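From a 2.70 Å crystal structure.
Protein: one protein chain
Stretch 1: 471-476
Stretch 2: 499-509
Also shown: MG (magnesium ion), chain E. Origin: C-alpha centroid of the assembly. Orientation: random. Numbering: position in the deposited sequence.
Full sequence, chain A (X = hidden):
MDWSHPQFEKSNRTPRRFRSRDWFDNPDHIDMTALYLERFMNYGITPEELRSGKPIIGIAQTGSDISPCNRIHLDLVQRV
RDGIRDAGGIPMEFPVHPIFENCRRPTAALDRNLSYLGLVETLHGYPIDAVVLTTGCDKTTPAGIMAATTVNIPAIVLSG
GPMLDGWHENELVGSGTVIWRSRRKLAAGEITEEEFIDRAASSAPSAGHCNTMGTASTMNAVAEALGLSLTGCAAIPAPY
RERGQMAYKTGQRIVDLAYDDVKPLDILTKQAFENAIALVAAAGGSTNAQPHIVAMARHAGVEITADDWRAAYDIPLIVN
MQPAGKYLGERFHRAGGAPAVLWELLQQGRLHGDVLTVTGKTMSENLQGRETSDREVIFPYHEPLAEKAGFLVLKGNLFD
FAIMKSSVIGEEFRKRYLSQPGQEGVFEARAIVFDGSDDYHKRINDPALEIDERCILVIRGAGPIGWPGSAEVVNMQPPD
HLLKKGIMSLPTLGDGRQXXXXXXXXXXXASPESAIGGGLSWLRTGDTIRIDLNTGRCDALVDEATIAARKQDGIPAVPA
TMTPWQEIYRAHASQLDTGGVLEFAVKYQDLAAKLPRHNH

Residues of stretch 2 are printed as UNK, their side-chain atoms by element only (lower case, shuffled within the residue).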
# COMPACT_ATOMS: atom_id res chain seq x y z
N ALA A 471 -35.19 10.47 -3.50
CA ALA A 471 -34.48 10.97 -2.34
C ALA A 471 -35.05 10.42 -1.04
O ALA A 471 -36.25 10.17 -0.92
CB ALA A 471 -34.51 12.50 -2.29
N GLU A 472 -34.16 10.24 -0.05
CA GLU A 472 -34.53 9.71 1.26
C GLU A 472 -35.02 10.87 2.12
O GLU A 472 -34.31 11.38 2.99
CB GLU A 472 -33.34 9.02 1.93
CG GLU A 472 -32.86 7.73 1.25
CD GLU A 472 -31.61 7.11 1.90
OE1 GLU A 472 -30.94 7.73 2.76
OE2 GLU A 472 -31.28 5.95 1.50
N VAL A 473 -36.26 11.29 1.87
CA VAL A 473 -36.82 12.45 2.59
C VAL A 473 -38.22 12.21 3.16
O VAL A 473 -38.87 13.16 3.63
CB VAL A 473 -36.85 13.70 1.68
CG1 VAL A 473 -35.44 14.16 1.34
CG2 VAL A 473 -37.67 13.43 0.42
N VAL A 474 -38.69 10.96 3.16
CA VAL A 474 -40.06 10.71 3.57
C VAL A 474 -40.19 10.58 5.09
O VAL A 474 -41.25 10.86 5.66
CB VAL A 474 -40.63 9.47 2.85
CG1 VAL A 474 -42.02 9.12 3.37
CG2 VAL A 474 -40.68 9.72 1.34
N ASN A 475 -39.13 10.17 5.80
CA ASN A 475 -39.25 10.02 7.25
C ASN A 475 -39.37 11.38 7.94
O ASN A 475 -38.54 11.73 8.79
CB ASN A 475 -38.08 9.19 7.82
CG ASN A 475 -36.70 9.72 7.41
OD1 ASN A 475 -36.45 10.03 6.25
ND2 ASN A 475 -35.79 9.78 8.38
N MET A 476 -40.41 12.14 7.59
CA MET A 476 -40.68 13.44 8.19
C MET A 476 -41.11 13.29 9.65
O MET A 476 -41.81 12.35 10.01
CB MET A 476 -41.78 14.17 7.41
CG MET A 476 -41.33 14.74 6.08
SD MET A 476 -42.69 15.22 4.99
CE MET A 476 -43.32 13.61 4.55
N UNK A 499 -34.26 6.61 4.45
CA UNK A 499 -33.09 5.79 4.75
C UNK A 499 -33.51 4.43 5.28
O UNK A 499 -34.45 4.31 6.07
o UNK A 499 -31.01 5.73 6.03
c UNK A 499 -32.19 6.49 5.77
N UNK A 500 -32.81 3.39 4.84
CA UNK A 500 -33.06 2.05 5.36
C UNK A 500 -32.91 1.99 6.86
O UNK A 500 -33.28 1.00 7.50
N UNK A 501 -32.36 3.04 7.43
CA UNK A 501 -32.18 3.18 8.86
C UNK A 501 -33.33 3.92 9.52
O UNK A 501 -33.27 4.18 10.73
c UNK A 501 -29.74 3.21 8.39
c UNK A 501 -30.86 3.91 9.12
o UNK A 501 -30.95 5.26 8.62
N UNK A 502 -34.37 4.27 8.77
CA UNK A 502 -35.48 5.00 9.37
C UNK A 502 -36.32 4.06 10.22
O UNK A 502 -36.48 2.88 9.91
c UNK A 502 -36.35 5.65 8.29
N UNK A 503 -36.83 4.60 11.33
CA UNK A 503 -37.80 3.94 12.19
C UNK A 503 -39.18 4.60 12.05
O UNK A 503 -39.96 4.69 13.00
o UNK A 503 -36.72 6.24 13.26
c UNK A 503 -36.96 5.36 14.12
c UNK A 503 -37.34 3.96 13.65
o UNK A 503 -36.89 5.58 15.35
N UNK A 504 -39.50 5.03 10.83
CA UNK A 504 -40.78 5.65 10.49
C UNK A 504 -41.60 4.67 9.67
O UNK A 504 -41.12 4.22 8.62
o UNK A 504 -39.95 7.93 10.49
c UNK A 504 -40.57 6.94 9.70
N UNK A 505 -42.83 4.30 10.09
CA UNK A 505 -43.67 3.40 9.27
C UNK A 505 -44.27 4.11 8.06
O UNK A 505 -45.47 4.28 7.95
c UNK A 505 -44.73 2.94 10.27
c UNK A 505 -43.54 4.78 11.29
c UNK A 505 -44.89 4.10 11.20
N UNK A 506 -43.41 4.56 7.16
CA UNK A 506 -43.85 5.44 6.09
C UNK A 506 -44.45 4.65 4.94
O UNK A 506 -44.19 3.45 4.78
o UNK A 506 -42.12 7.09 6.58
c UNK A 506 -42.68 6.28 5.57
N UNK A 507 -45.24 5.34 4.13
CA UNK A 507 -45.70 4.85 2.85
C UNK A 507 -44.80 5.45 1.78
O UNK A 507 -44.76 6.68 1.60
c UNK A 507 -48.05 4.35 3.54
c UNK A 507 -49.10 5.15 4.26
c UNK A 507 -47.58 4.91 1.16
c UNK A 507 -47.18 5.19 2.61
N UNK A 508 -44.08 4.59 1.05
CA UNK A 508 -42.89 5.01 0.33
C UNK A 508 -42.95 4.55 -1.12
O UNK A 508 -43.69 3.64 -1.48
c UNK A 508 -41.33 4.89 2.35
c UNK A 508 -41.62 4.41 0.95
c UNK A 508 -40.11 5.76 2.30
c UNK A 508 -41.11 3.69 3.23
N UNK A 509 -42.08 5.19 -1.92
CA UNK A 509 -41.81 4.79 -3.30
C UNK A 509 -43.05 4.90 -4.18
O UNK A 509 -43.24 4.11 -5.11
o UNK A 509 -39.39 4.13 -2.03
c UNK A 509 -41.24 3.36 -3.38
c UNK A 509 -40.03 3.16 -2.47
n UNK A 509 -39.70 1.90 -2.20
MG MG E . -29.48 4.88 1.50
O HOH W 1 -30.27 3.87 3.24

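Position 499 carries one carbon and then one oxygen. Its CB lies 3.5 Å from OE1 of Glu 472, and its CA is 3.5 Å from CD of the same residue, so a small side chain fits beside the carboxylate; this is Ser 499.

Position 500 has no side-chain atoms and makes only a distant approach to Glu 472; it is Gly 500. Its N donates to water 1 (N to water O 3.0 Å), and that water sits 2.2 Å from MG.

At position 501 the first carbon bears one oxygen and one carbon. The side chain does not touch stretch 1; the fork marks threonine. OG1 of Thr 501 and OG of Ser 499 share a hydrogen bond of 2.6 Å, which ties the turn together from within.

Position 502 has a single carbon, and this CB meets CB of Asn 475 at 4.0 Å, a methyl group packed against a methylene. It is Ala 502, whose N donates to O of Ser 499 at 2.7 Å, closing a type I turn.

Position 503 has two carbons, the second carrying two oxygens: a carboxylate without contact to stretch 1. This is Asp 503, and its OD2 is hydrogen-bonded elsewhere in the structure.

Position 504 again has one carbon and one oxygen. It points toward stretch 1, and the oxygen lies 3.5 Å from CB of Asn 475; this is Ser 504, and the oxygen is OG.

At position 505 three carbons close a ring onto the backbone N, out of reach of stretch 1. Only proline does this, and the ring of Pro 505 restricts phi in this bend.

Position 506 has one carbon and one oxygen. Its CB packs 3.7 Å from CG1 of Val 474, and Ser 506 is compact enough to present carbon to the valine.

Position 507 has four carbons, forked at the first, with one arm two carbons long. Its backbone O lies 4.1 Å from CG1 of Val 474, while the side chain of this residue, Ile 507, points away into buried surroundings.

Position 508 also has four carbons, but forked at the second. Its end comes nearer than its start, bringing a terminal carbon to 3.8 Å from CB of Val 474; this is Leu 508, and the carbon is CD2.

Position 509 has two carbons, the second carrying one oxygen and one nitrogen. It points away from stretch 1; the amide identifies Asn 509, within a strand.

No hydrogen bond crosses between the stretches. Packing around Glu 472, Val 474 and Asn 475 joins them, while OE2 of Glu 472 binds MG at 2.1 Å and water 1 connects that ion to Gly 500.

Stretch 2 (499-509) SGTADSPSILN
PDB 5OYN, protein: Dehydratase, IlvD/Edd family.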